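Local coordinates for protein branched-chain-amino-acid aminotransferase (Pseudomonas sp. UW4, PDB 6JIF) that catalyses the pyridoxal-phosphate-dependent, reversible transfer of the amino group of branched-chain amino acids, such as leucine, isoleucine and valine, to 2-oxoglutarate, at residues Q188-Y192 against M214-A219; E79-A83 against T305-I309; L182-N186 against S326-V330; G32-T38 against F170-A176; I64-A70 against I151-N156. All coordinates share one frame; numbering follows the deposited sequence.

In the fold
Contact 5 is the most thoroughly buried and contact 3 lies at the surface, about 44 Å apart between centres and on opposite sides of the chain's centre; contacts 1, 2 and 4 are partly buried. Contacts 1 and 3 both use strand 185-189, whose neighbour in the mixed sheet, strand 308-317, begins in contact 2. Contacts 4 and 5 use neighbouring strands of the antiparallel sheet, 164-174 and 143-153, and, like contact 1, touch the second subunit. Chemistry follows place: a phosphate-binding turn and a lysine at contact 2, a methionine over a tyrosine at contact 1, an amide facing a carboxylate at contact 3, water bridges and aromatic packing at contact 4, glycine-rich backbone fitting at contact 5.

Contact 1: Q188-Y192 against M214-A219; sequences QISSY and MPGSKA
Within the beta-alpha-beta unit formed by strand 185-189, helix 206-221 and strand 227-230, this contact sets strand 185-189 and the residues that follow it, up to Tyr192, against the helix, with the Tyr192 ring laid over Met214. The methyl CE of Met214 sits over the middle of one ring face, 3.5 Å from the centroid of the Tyr192 ring and 14° off its normal, a CH-pi contact. The sulfur SD of Met214 lies over the same ring, 4.1 Å from the centroid of Tyr192, which makes this a Met-aromatic pair as well. Bends at chi2 (-88°) and chi3 (-74°) fold the methionine chain so that sulfur and methyl both reach the ring. Nearer the backbone, CB of Tyr192 rests on CG of Pro215 at 3.5 Å, while at the phenol end Lys218 NZ gives a weak hydrogen bond to Tyr192 OH at 3.3 Å.

Ser190 OG accepts from Tyr192 N at 3.0 Å, an ST turn that fixes the backbone N of Tyr192. The same hydroxyl is bridged by a water to Pro215, the water donating to Pro215 O at 2.9 Å. Further along, the extended chain of Gln188 carries OE1 to 3.7 Å from Ala219 CA, and its NE2 bonds to Asp316.

Strand 185-189 is flanked in the sheet by strands 227-230 and 308-317, on which Ile189 packs; Arg109 of the second subunit packs on both Tyr192 and Met214.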
# COMPACT_ATOMS: atom_id res chain seq x y z
N GLN B 188 -10.74 20.26 0.97
CA GLN B 188 -11.32 19.99 2.29
C GLN B 188 -10.34 19.24 3.19
O GLN B 188 -9.78 18.22 2.77
CB GLN B 188 -12.58 19.15 2.16
CG GLN B 188 -13.30 18.96 3.47
CD GLN B 188 -14.48 18.07 3.32
OE1 GLN B 188 -14.38 16.93 2.86
NE2 GLN B 188 -15.65 18.59 3.70
N ILE B 189 -10.14 19.71 4.41
CA ILE B 189 -9.30 18.93 5.36
C ILE B 189 -9.93 17.57 5.60
O ILE B 189 -11.14 17.45 5.80
CB ILE B 189 -9.11 19.69 6.68
CG1 ILE B 189 -8.29 20.96 6.45
CG2 ILE B 189 -8.45 18.80 7.76
CD1 ILE B 189 -7.01 20.80 5.61
N SER B 190 -9.10 16.52 5.61
CA SER B 190 -9.60 15.18 5.88
C SER B 190 -9.23 14.74 7.29
O SER B 190 -8.21 15.15 7.83
CB SER B 190 -9.00 14.18 4.87
OG SER B 190 -9.43 12.86 5.17
N SER B 191 -10.08 13.90 7.87
CA SER B 191 -9.76 13.28 9.16
C SER B 191 -8.94 12.02 8.99
O SER B 191 -8.44 11.47 10.00
CB SER B 191 -11.03 12.95 9.89
OG SER B 191 -11.71 11.93 9.21
N TYR B 192 -8.75 11.58 7.75
CA TYR B 192 -8.03 10.34 7.52
C TYR B 192 -6.56 10.60 7.24
O TYR B 192 -6.15 11.73 7.05
CB TYR B 192 -8.67 9.58 6.36
CG TYR B 192 -10.07 9.08 6.73
CD1 TYR B 192 -10.24 7.94 7.49
CD2 TYR B 192 -11.20 9.77 6.32
CE1 TYR B 192 -11.52 7.51 7.86
CE2 TYR B 192 -12.46 9.33 6.65
CZ TYR B 192 -12.63 8.21 7.41
OH TYR B 192 -13.91 7.81 7.71
N MET B 214 -10.34 6.29 -0.32
CA MET B 214 -11.60 6.65 0.35
C MET B 214 -11.63 8.12 0.79
O MET B 214 -12.69 8.78 0.62
CB MET B 214 -11.85 5.67 1.51
CG MET B 214 -13.14 5.92 2.24
SD MET B 214 -12.75 7.10 3.52
CE MET B 214 -11.84 6.10 4.70
N PRO B 215 -10.58 8.68 1.42
CA PRO B 215 -10.63 10.11 1.81
C PRO B 215 -10.79 11.05 0.64
O PRO B 215 -11.56 12.05 0.73
CB PRO B 215 -9.28 10.34 2.51
CG PRO B 215 -8.83 8.98 2.94
CD PRO B 215 -9.41 7.99 2.01
N GLY B 216 -10.10 10.74 -0.45
CA GLY B 216 -10.23 11.55 -1.65
C GLY B 216 -11.63 11.47 -2.18
O GLY B 216 -12.21 12.48 -2.56
N SER B 217 -12.22 10.28 -2.15
CA SER B 217 -13.58 10.08 -2.64
C SER B 217 -14.58 10.85 -1.79
O SER B 217 -15.54 11.45 -2.32
CB SER B 217 -13.89 8.58 -2.63
OG SER B 217 -15.10 8.38 -3.34
N LYS B 218 -14.36 10.88 -0.47
CA LYS B 218 -15.25 11.58 0.45
C LYS B 218 -15.18 13.09 0.24
O LYS B 218 -16.21 13.77 0.26
CB LYS B 218 -14.94 11.18 1.89
CG LYS B 218 -15.67 9.92 2.26
CD LYS B 218 -15.46 9.53 3.69
CE LYS B 218 -16.52 8.49 4.08
NZ LYS B 218 -16.08 7.72 5.29
N ALA B 219 -13.97 13.64 0.02
CA ALA B 219 -13.87 15.06 -0.30
C ALA B 219 -14.55 15.37 -1.63
O ALA B 219 -15.21 16.40 -1.77
CB ALA B 219 -12.39 15.49 -0.33
O HOH W 1 -11.62 13.11 3.41

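Contact 2: E79-A83 against T305-I309; sequences EGMKA and TAAVI. With PLP (pyridoxal-5'-phosphate), chain D.
The phosphate oxygen O3P of pyridoxal-5'-phosphate is gripped twice by Thr305: its hydroxyl OG1 donates to O3P at 2.7 Å, and its backbone N donates to O3P at 2.9 Å with an N-H...acceptor angle of 145°. Thr305 thus contributes to the phosphate-binding site of this class IV aminotransferase. Other bonds to the cofactor come from Arg102, Tyr209, Ile267 and Thr268. The turn 305-307 has helical backbone angles without the regular bonds of a helix and leads into strand 308-317. With chi1 at -68°, OG1 of Thr305 stands beside its own backbone N, which explains how both donors converge on one oxygen.

The other side of the contact is strand 76-85, represented by Gly80, Met81 and Lys82. The lysine chain is extended beyond CG and crosses to the turn, where its ammonium group meets two successive carbonyls. Lys82 NZ donates to Thr305 O at 2.9 Å, tilted 18° from the carbonyl plane, and makes a weak hydrogen bond to Ala306 O at 3.3 Å. A buried lysine is therefore supplied with acceptors by the same turn whose first residue holds the phosphate, so Lys82 acts as a second-shell partner of Thr305. Methyl CG2 of Thr305 looks the other way from the cofactor bonds, toward Gly80 and the lysine chain. CG2 of Val308 also comes near the ammonium group, 4.1 Å from Lys82 NZ, and CG2 of Thr305 lies 4.1 Å from CE of Lys82.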
# COMPACT_ATOMS: atom_id res chain seq x y z
N GLU B 79 7.11 6.46 -10.62
CA GLU B 79 7.57 7.82 -10.84
C GLU B 79 6.67 8.49 -11.90
O GLU B 79 5.86 7.85 -12.57
CB GLU B 79 9.04 7.86 -11.31
CG GLU B 79 10.07 7.80 -10.13
CD GLU B 79 9.89 8.97 -9.16
OE1 GLU B 79 9.44 10.06 -9.64
OE2 GLU B 79 10.08 8.77 -7.94
N GLY B 80 6.88 9.78 -12.07
CA GLY B 80 6.12 10.53 -13.09
C GLY B 80 6.96 11.69 -13.58
O GLY B 80 7.48 12.46 -12.76
N MET B 81 7.13 11.82 -14.89
CA MET B 81 7.90 12.95 -15.44
C MET B 81 7.34 13.31 -16.82
O MET B 81 6.62 12.53 -17.43
CB MET B 81 9.39 12.62 -15.56
CG MET B 81 9.60 11.63 -16.71
SD MET B 81 11.17 10.83 -16.64
CE MET B 81 10.81 9.92 -15.15
N LYS B 82 7.68 14.50 -17.31
CA LYS B 82 7.17 14.91 -18.62
C LYS B 82 8.28 15.27 -19.62
O LYS B 82 9.36 15.77 -19.25
CB LYS B 82 6.23 16.13 -18.50
CG LYS B 82 4.84 15.76 -18.01
CD LYS B 82 3.99 17.02 -17.80
CE LYS B 82 2.75 16.70 -16.95
NZ LYS B 82 1.98 17.96 -16.73
N ALA B 83 7.98 15.05 -20.90
CA ALA B 83 8.78 15.58 -22.00
C ALA B 83 7.91 16.56 -22.74
O ALA B 83 6.71 16.37 -22.82
CB ALA B 83 9.26 14.48 -22.96
N THR B 305 3.73 16.99 -10.61
CA THR B 305 4.07 16.86 -12.02
C THR B 305 2.82 16.97 -12.91
O THR B 305 2.84 17.64 -13.94
CB THR B 305 4.81 15.54 -12.26
OG1 THR B 305 6.11 15.60 -11.63
CG2 THR B 305 4.94 15.29 -13.75
N ALA B 306 1.73 16.29 -12.53
CA ALA B 306 0.56 16.25 -13.41
C ALA B 306 -0.13 17.61 -13.48
O ALA B 306 -0.49 18.08 -14.58
CB ALA B 306 -0.42 15.15 -12.96
N ALA B 307 -0.32 18.26 -12.35
CA ALA B 307 -1.06 19.51 -12.34
C ALA B 307 -0.18 20.74 -12.53
O ALA B 307 -0.68 21.78 -12.98
CB ALA B 307 -1.79 19.63 -11.02
N VAL B 308 1.13 20.60 -12.36
CA VAL B 308 2.11 21.69 -12.31
C VAL B 308 1.81 22.53 -11.06
O VAL B 308 2.41 22.28 -9.99
CB VAL B 308 2.20 22.53 -13.61
CG1 VAL B 308 3.39 23.48 -13.51
CG2 VAL B 308 2.37 21.61 -14.83
N ILE B 309 0.85 23.45 -11.14
CA ILE B 309 0.39 24.17 -9.96
C ILE B 309 -1.13 24.17 -9.99
O ILE B 309 -1.71 24.50 -11.02
CB ILE B 309 0.92 25.61 -9.91
CG1 ILE B 309 2.42 25.59 -9.64
CG2 ILE B 309 0.21 26.42 -8.78
CD1 ILE B 309 3.00 26.96 -9.45
N1 PLP D . 2.64 14.70 -2.94
C2 PLP D . 2.33 13.38 -3.03
C2A PLP D . 1.63 12.77 -1.86
C3 PLP D . 2.71 12.64 -4.15
O3 PLP D . 2.44 11.30 -4.20
C4 PLP D . 3.38 13.28 -5.22
C4A PLP D . 3.99 12.48 -6.36
C5 PLP D . 3.66 14.65 -5.08
C6 PLP D . 3.30 15.32 -3.94
C5A PLP D . 4.29 15.51 -6.13
O4P PLP D . 5.50 14.99 -6.53
P PLP D . 6.11 15.48 -7.92
O1P PLP D . 6.21 16.98 -7.93
O2P PLP D . 7.51 14.84 -7.89
O3P PLP D . 5.26 15.02 -9.10

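Contact 3: L182-N186 against S326-V330; sequences LTPHN and SETEV
An amide and a carboxylate face each other almost in one plane here: the groups of Asn186 and Glu327 are only 5° apart, so that Asn186 ND2 faces Glu327 OE1 and Asn186 OD1 faces Glu327 OE2. Asn186 ND2 donates to Glu327 OE1 at 3.0 Å with an N-H...acceptor angle of 160°, using the syn lone pair of that oxygen. Beside it, Asn186 OD1 and Glu327 OE2 come within 2.6 Å. A proton held on the acid would probably account for so close an approach of two oxygens. Glu327 curls at chi2 (-84°), which turns its carboxylate back toward Asn186.

The rest of the contact centres on Pro184, whose ring CG packs on the backbone of 326-329, 3.6 Å from Ser326 O. The bend of that loop is fixed by Ser326 OG, which accepts from the backbone N atoms of Thr328 and Glu329, giving an ST turn and ST motif. Val330 follows with apolar contacts, its CG2 3.9 Å from Pro184 CD and its CG1 touching Leu182 CD1. Two waters bridge the segments, one donating to both Pro184 O and Glu327 O, the other joining Thr183 OG1 to Thr328 O.

The contact brings the start of strand 185-189 to the loop between strand 320-323 and helix 332-346: Leu182 and Val330 both pack on Pro311 of strand 308-317, while Asn186 and Glu327 both touch Leu321.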
# COMPACT_ATOMS: atom_id res chain seq x y z
N LEU B 182 -5.38 28.19 -15.41
CA LEU B 182 -5.12 28.35 -13.99
C LEU B 182 -6.32 29.03 -13.36
O LEU B 182 -6.64 30.18 -13.72
CB LEU B 182 -3.91 29.22 -13.76
CG LEU B 182 -2.49 28.77 -13.56
CD1 LEU B 182 -1.82 30.05 -13.09
CD2 LEU B 182 -2.30 27.64 -12.60
N THR B 183 -6.94 28.35 -12.42
CA THR B 183 -8.11 28.87 -11.75
C THR B 183 -8.06 28.36 -10.34
O THR B 183 -7.39 27.34 -10.09
CB THR B 183 -9.41 28.40 -12.43
OG1 THR B 183 -10.48 29.21 -11.96
CG2 THR B 183 -9.67 26.92 -12.08
N PRO B 184 -8.67 29.05 -9.38
CA PRO B 184 -8.68 28.51 -8.01
C PRO B 184 -9.64 27.34 -7.81
O PRO B 184 -10.75 27.31 -8.35
CB PRO B 184 -9.17 29.69 -7.15
CG PRO B 184 -9.10 30.92 -8.07
CD PRO B 184 -9.22 30.42 -9.47
N HIS B 185 -9.24 26.43 -6.93
CA HIS B 185 -10.04 25.27 -6.58
C HIS B 185 -10.11 25.22 -5.07
O HIS B 185 -9.18 25.67 -4.40
CB HIS B 185 -9.37 23.95 -7.03
CG HIS B 185 -9.06 23.96 -8.47
ND1 HIS B 185 -9.88 23.39 -9.41
CD2 HIS B 185 -8.07 24.58 -9.15
CE1 HIS B 185 -9.40 23.63 -10.61
NE2 HIS B 185 -8.30 24.35 -10.48
N ASN B 186 -11.21 24.65 -4.56
CA ASN B 186 -11.43 24.48 -3.12
C ASN B 186 -11.09 23.05 -2.70
O ASN B 186 -11.39 22.10 -3.44
CB ASN B 186 -12.87 24.79 -2.70
CG ASN B 186 -13.22 26.24 -2.98
OD1 ASN B 186 -12.35 27.10 -3.00
ND2 ASN B 186 -14.50 26.52 -3.22
N SER B 326 -8.83 34.66 -3.39
CA SER B 326 -10.00 34.80 -4.25
C SER B 326 -10.53 33.43 -4.63
O SER B 326 -9.75 32.50 -4.85
CB SER B 326 -9.61 35.55 -5.54
OG SER B 326 -10.72 35.65 -6.41
N GLU B 327 -11.84 33.36 -4.82
CA GLU B 327 -12.46 32.18 -5.41
C GLU B 327 -12.44 32.22 -6.93
O GLU B 327 -12.79 31.21 -7.57
CB GLU B 327 -13.90 32.04 -4.91
CG GLU B 327 -13.99 31.65 -3.43
CD GLU B 327 -13.86 30.15 -3.27
OE1 GLU B 327 -14.93 29.49 -3.28
OE2 GLU B 327 -12.70 29.65 -3.13
N THR B 328 -12.07 33.37 -7.54
CA THR B 328 -12.23 33.56 -8.97
C THR B 328 -10.94 33.94 -9.70
O THR B 328 -10.89 33.79 -10.92
CB THR B 328 -13.25 34.68 -9.26
OG1 THR B 328 -12.78 35.87 -8.64
CG2 THR B 328 -14.69 34.39 -8.65
N GLU B 329 -9.92 34.42 -8.99
CA GLU B 329 -8.72 34.92 -9.64
C GLU B 329 -7.49 34.32 -8.98
O GLU B 329 -7.42 34.24 -7.75
CB GLU B 329 -8.63 36.45 -9.55
CG GLU B 329 -9.87 37.19 -10.05
CD GLU B 329 -9.49 38.51 -10.60
OE1 GLU B 329 -9.37 38.62 -11.84
OE2 GLU B 329 -9.27 39.43 -9.78
N VAL B 330 -6.53 33.96 -9.79
CA VAL B 330 -5.27 33.44 -9.25
C VAL B 330 -4.37 34.61 -8.88
O VAL B 330 -4.29 35.61 -9.61
CB VAL B 330 -4.63 32.49 -10.24
CG1 VAL B 330 -3.25 31.98 -9.73
CG2 VAL B 330 -5.61 31.37 -10.57
O HOH W 2 -9.57 32.15 -12.80
O HOH W 3 -13.00 28.39 -6.93

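Contact 4: G32-T38 against F170-A176; sequences GFDYIKT and FCIPVGA
In both Phe33 and Tyr35, CG stands anti to the backbone N (chi1 -174° in Phe33), which carries each ring to strand 164-174, Tyr35 at Phe170 and Phe33 at Val174. Chi1 of 63° places CG of Phe170 between its backbone N and carbonyl carbon, and the edge of Tyr35 approaches the face of that ring. This offset edge-to-face pair has centroids 5.5 Å apart and planes at 63°. Phe33 lies alongside Val174, whose CG1 touches the ring edge 3.6 Å from Phe33 CD1. Ile172 CG2 comes 3.2 Å from Ile36 O, and Ile172 CD1 nears Asp34 O.

Gly175 N donates to Gly32 O at 2.8 Å, the direct backbone bond joining the segments; water does much of the remaining polar work. One water links Asp34 N to Pro173 O. Another accepts from Thr38 N and donates to Ile36 O and Cys171 O, and a third joins Thr38 OG1 to Cys171 N.

Segment 32-38, just ahead of strand 41-47, thus runs along strand 164-174, which lies in the antiparallel sheet between strands 41-47 and 143-153; Tyr145 of the latter meets Phe33 edge-to-face, and Tyr35 OH bonds to Asn60 and to Glu66 of the second subunit.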
# COMPACT_ATOMS: atom_id res chain seq x y z
N GLY B 32 -6.54 15.42 -21.59
CA GLY B 32 -6.49 15.60 -20.16
C GLY B 32 -5.33 14.80 -19.61
O GLY B 32 -4.21 14.88 -20.13
N PHE B 33 -5.58 14.03 -18.54
CA PHE B 33 -4.63 13.14 -17.89
C PHE B 33 -5.32 11.78 -17.83
O PHE B 33 -5.88 11.38 -16.81
CB PHE B 33 -4.25 13.64 -16.50
CG PHE B 33 -3.18 12.84 -15.84
CD1 PHE B 33 -1.92 12.75 -16.43
CD2 PHE B 33 -3.40 12.20 -14.64
CE1 PHE B 33 -0.90 12.02 -15.83
CE2 PHE B 33 -2.36 11.45 -14.04
CZ PHE B 33 -1.13 11.38 -14.66
N ASP B 34 -5.30 11.07 -18.95
CA ASP B 34 -6.06 9.85 -19.12
C ASP B 34 -5.17 8.82 -19.80
O ASP B 34 -4.39 9.17 -20.67
CB ASP B 34 -7.26 10.03 -20.01
CG ASP B 34 -8.21 11.06 -19.47
OD1 ASP B 34 -8.83 10.78 -18.41
OD2 ASP B 34 -8.29 12.15 -20.08
N TYR B 35 -5.36 7.56 -19.44
CA TYR B 35 -4.57 6.52 -20.09
C TYR B 35 -4.97 6.41 -21.55
O TYR B 35 -6.15 6.28 -21.86
CB TYR B 35 -4.76 5.16 -19.41
CG TYR B 35 -3.85 4.12 -20.06
CD1 TYR B 35 -4.26 3.44 -21.22
CD2 TYR B 35 -2.59 3.83 -19.54
CE1 TYR B 35 -3.46 2.50 -21.81
CE2 TYR B 35 -1.79 2.90 -20.13
CZ TYR B 35 -2.22 2.24 -21.26
OH TYR B 35 -1.41 1.29 -21.85
N ILE B 36 -3.96 6.46 -22.43
CA ILE B 36 -4.08 6.17 -23.85
C ILE B 36 -2.94 5.22 -24.20
O ILE B 36 -1.83 5.37 -23.70
CB ILE B 36 -4.01 7.47 -24.67
CG1 ILE B 36 -5.33 8.26 -24.55
CG2 ILE B 36 -3.72 7.20 -26.14
CD1 ILE B 36 -5.14 9.79 -24.53
N LYS B 37 -3.20 4.20 -25.03
CA LYS B 37 -2.15 3.22 -25.35
C LYS B 37 -1.24 3.77 -26.46
O LYS B 37 -1.68 4.02 -27.59
CB LYS B 37 -2.74 1.87 -25.73
CG LYS B 37 -1.70 0.81 -26.07
CD LYS B 37 -2.40 -0.40 -26.69
CE LYS B 37 -1.41 -1.51 -26.91
NZ LYS B 37 -2.07 -2.68 -27.54
N THR B 38 0.00 4.02 -26.09
CA THR B 38 1.03 4.45 -27.02
C THR B 38 1.70 3.21 -27.62
O THR B 38 1.39 2.07 -27.27
CB THR B 38 2.00 5.38 -26.28
OG1 THR B 38 2.45 4.74 -25.09
CG2 THR B 38 1.27 6.71 -25.92
N PHE B 170 5.85 3.22 -19.30
CA PHE B 170 5.00 3.55 -20.44
C PHE B 170 4.79 5.06 -20.48
O PHE B 170 5.16 5.78 -19.56
CB PHE B 170 3.66 2.77 -20.42
CG PHE B 170 2.76 3.06 -19.26
CD1 PHE B 170 1.85 4.11 -19.32
CD2 PHE B 170 2.74 2.20 -18.15
CE1 PHE B 170 0.97 4.38 -18.27
CE2 PHE B 170 1.85 2.50 -17.09
CZ PHE B 170 0.98 3.60 -17.16
N CYS B 171 4.27 5.55 -21.60
CA CYS B 171 4.01 6.98 -21.73
C CYS B 171 2.60 7.21 -22.26
O CYS B 171 1.95 6.31 -22.81
CB CYS B 171 5.07 7.67 -22.64
SG CYS B 171 5.04 7.25 -24.38
N ILE B 172 2.12 8.42 -22.06
CA ILE B 172 0.80 8.85 -22.56
C ILE B 172 0.87 10.33 -22.92
O ILE B 172 1.53 11.09 -22.21
CB ILE B 172 -0.33 8.63 -21.53
CG1 ILE B 172 0.02 9.28 -20.18
CG2 ILE B 172 -0.62 7.17 -21.32
CD1 ILE B 172 -1.21 9.41 -19.33
N PRO B 173 0.20 10.77 -23.99
CA PRO B 173 0.09 12.21 -24.24
C PRO B 173 -0.88 12.80 -23.22
O PRO B 173 -1.88 12.18 -22.86
CB PRO B 173 -0.47 12.27 -25.66
CG PRO B 173 -1.35 11.04 -25.73
CD PRO B 173 -0.54 9.98 -24.99
N VAL B 174 -0.55 13.98 -22.69
CA VAL B 174 -1.39 14.61 -21.67
C VAL B 174 -1.53 16.09 -22.03
O VAL B 174 -0.74 16.66 -22.79
CB VAL B 174 -0.82 14.43 -20.24
CG1 VAL B 174 -0.75 12.92 -19.86
CG2 VAL B 174 0.57 15.10 -20.11
N GLY B 175 -2.63 16.67 -21.57
CA GLY B 175 -2.83 18.09 -21.74
C GLY B 175 -2.86 18.76 -20.40
O GLY B 175 -2.18 18.33 -19.46
N ALA B 176 -3.65 19.82 -20.29
CA ALA B 176 -3.84 20.48 -19.01
C ALA B 176 -4.58 19.54 -18.09
O ALA B 176 -5.54 18.88 -18.51
CB ALA B 176 -4.65 21.77 -19.21
O HOH W 4 -4.32 11.73 -21.34
O HOH W 5 0.47 4.00 -23.23
O HOH W 6 4.26 3.56 -23.72

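Contact 5: I64-A70 against I151-N156; sequences ISEGSTA and IGVGDN
A type I turn, Ser65 to Ser68, passes close against the end of strand 143-153, with Ser68 and Val153 CA atoms 4.2 Å apart, and leads into a short helix whose Ala70 N donates to Gly152 O at 2.9 Å. Glycines permit this closeness: Gly67 and Gly152 lie where a CB would clash with Asn156 O and Thr69 OG1 respectively, and Gly154 has backbone angles (phi 92°, psi 161°) suited to glycine.

Ser65 works in two directions. Its OG donates to Asp155 OD1 at 2.7 Å, on the anti side of the carboxylate, and accepts from Gly67 N at 2.9 Å, an ST turn. Ser65 O in turn receives both Ser68 OG and Ser68 N. Apolar contacts flank the turn: Ile64 CG2 to Val153 CG1 at 3.9 Å, and Ala70 CB to Ile151 CB at 3.7 Å. Waters bridge Gly67 O to Asn156 ND2 and Thr69 N to Gly154 O; Asn156 ND2 also bonds to Gly158 O.

Strand 164-174 lies beside strand 143-153 in the antiparallel sheet, its Ile166 touching Ile64, Ile151 and Val153. At the dimer interface Ile64 pairs with an antiparallel strand of the second subunit, and Glu66 forms a salt bridge with Arg41 of that subunit.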
# COMPACT_ATOMS: atom_id res chain seq x y z
N ILE B 64 2.02 -11.71 -15.03
CA ILE B 64 2.77 -11.86 -13.78
C ILE B 64 2.10 -12.89 -12.90
O ILE B 64 0.91 -13.17 -13.03
CB ILE B 64 2.92 -10.51 -13.05
CG1 ILE B 64 1.55 -9.96 -12.62
CG2 ILE B 64 3.63 -9.51 -14.02
CD1 ILE B 64 1.60 -8.70 -11.72
N SER B 65 2.89 -13.52 -12.05
CA SER B 65 2.37 -14.58 -11.21
C SER B 65 1.19 -14.13 -10.38
O SER B 65 1.13 -12.97 -9.95
CB SER B 65 3.44 -15.10 -10.25
OG SER B 65 2.88 -16.06 -9.36
N GLU B 66 0.24 -15.07 -10.14
CA GLU B 66 -0.83 -14.80 -9.19
C GLU B 66 -0.28 -14.55 -7.80
O GLU B 66 -0.94 -13.91 -7.00
CB GLU B 66 -1.83 -15.97 -9.13
CG GLU B 66 -1.29 -17.29 -8.50
CD GLU B 66 -2.22 -18.48 -8.68
OE1 GLU B 66 -3.34 -18.33 -9.24
OE2 GLU B 66 -1.82 -19.59 -8.30
N GLY B 67 0.93 -15.03 -7.50
CA GLY B 67 1.51 -14.79 -6.21
C GLY B 67 2.44 -13.60 -6.18
O GLY B 67 3.30 -13.59 -5.30
N SER B 68 2.31 -12.63 -7.09
CA SER B 68 3.25 -11.50 -7.14
C SER B 68 3.17 -10.67 -5.87
O SER B 68 2.08 -10.29 -5.45
CB SER B 68 2.98 -10.58 -8.33
OG SER B 68 3.35 -11.23 -9.53
N THR B 69 4.33 -10.35 -5.26
CA THR B 69 4.24 -9.50 -4.08
C THR B 69 3.67 -8.13 -4.43
O THR B 69 3.16 -7.44 -3.54
CB THR B 69 5.59 -9.31 -3.42
OG1 THR B 69 6.48 -8.67 -4.33
CG2 THR B 69 6.19 -10.67 -2.87
N ALA B 70 3.79 -7.69 -5.68
CA ALA B 70 3.22 -6.40 -6.03
C ALA B 70 1.72 -6.41 -5.88
O ALA B 70 1.15 -5.33 -5.73
CB ALA B 70 3.59 -6.02 -7.45
N ILE B 151 7.98 -3.31 -9.77
CA ILE B 151 7.00 -4.13 -9.07
C ILE B 151 7.60 -5.52 -8.77
O ILE B 151 8.32 -6.07 -9.60
CB ILE B 151 5.70 -4.28 -9.89
CG1 ILE B 151 5.96 -4.83 -11.28
CG2 ILE B 151 4.87 -2.99 -9.88
CD1 ILE B 151 4.66 -5.38 -11.86
N GLY B 152 7.24 -6.09 -7.61
CA GLY B 152 7.67 -7.45 -7.23
C GLY B 152 6.80 -8.49 -7.90
O GLY B 152 5.57 -8.43 -7.83
N VAL B 153 7.43 -9.46 -8.56
CA VAL B 153 6.74 -10.48 -9.34
C VAL B 153 7.40 -11.83 -9.10
O VAL B 153 8.38 -11.97 -8.35
CB VAL B 153 6.73 -10.15 -10.85
CG1 VAL B 153 6.09 -8.70 -11.12
CG2 VAL B 153 8.10 -10.24 -11.44
N GLY B 154 6.86 -12.84 -9.76
CA GLY B 154 7.26 -14.22 -9.57
C GLY B 154 6.40 -14.90 -8.51
O GLY B 154 5.75 -14.25 -7.70
N ASP B 155 6.41 -16.23 -8.53
CA ASP B 155 5.67 -17.03 -7.55
C ASP B 155 6.15 -16.79 -6.13
O ASP B 155 7.34 -17.00 -5.82
CB ASP B 155 5.82 -18.50 -7.84
CG ASP B 155 5.22 -18.94 -9.16
OD1 ASP B 155 4.52 -18.16 -9.83
OD2 ASP B 155 5.44 -20.14 -9.47
N ASN B 156 5.21 -16.49 -5.23
CA ASN B 156 5.53 -16.29 -3.82
C ASN B 156 4.28 -16.42 -2.96
O ASN B 156 3.17 -16.14 -3.40
CB ASN B 156 6.14 -14.90 -3.58
CG ASN B 156 6.46 -14.68 -2.13
OD1 ASN B 156 7.38 -15.30 -1.62
ND2 ASN B 156 5.68 -13.84 -1.44
O HOH W 7 5.72 -13.32 -12.56
O HOH W 8 3.53 -12.55 -2.93
O HOH W 9 6.52 -12.16 -5.94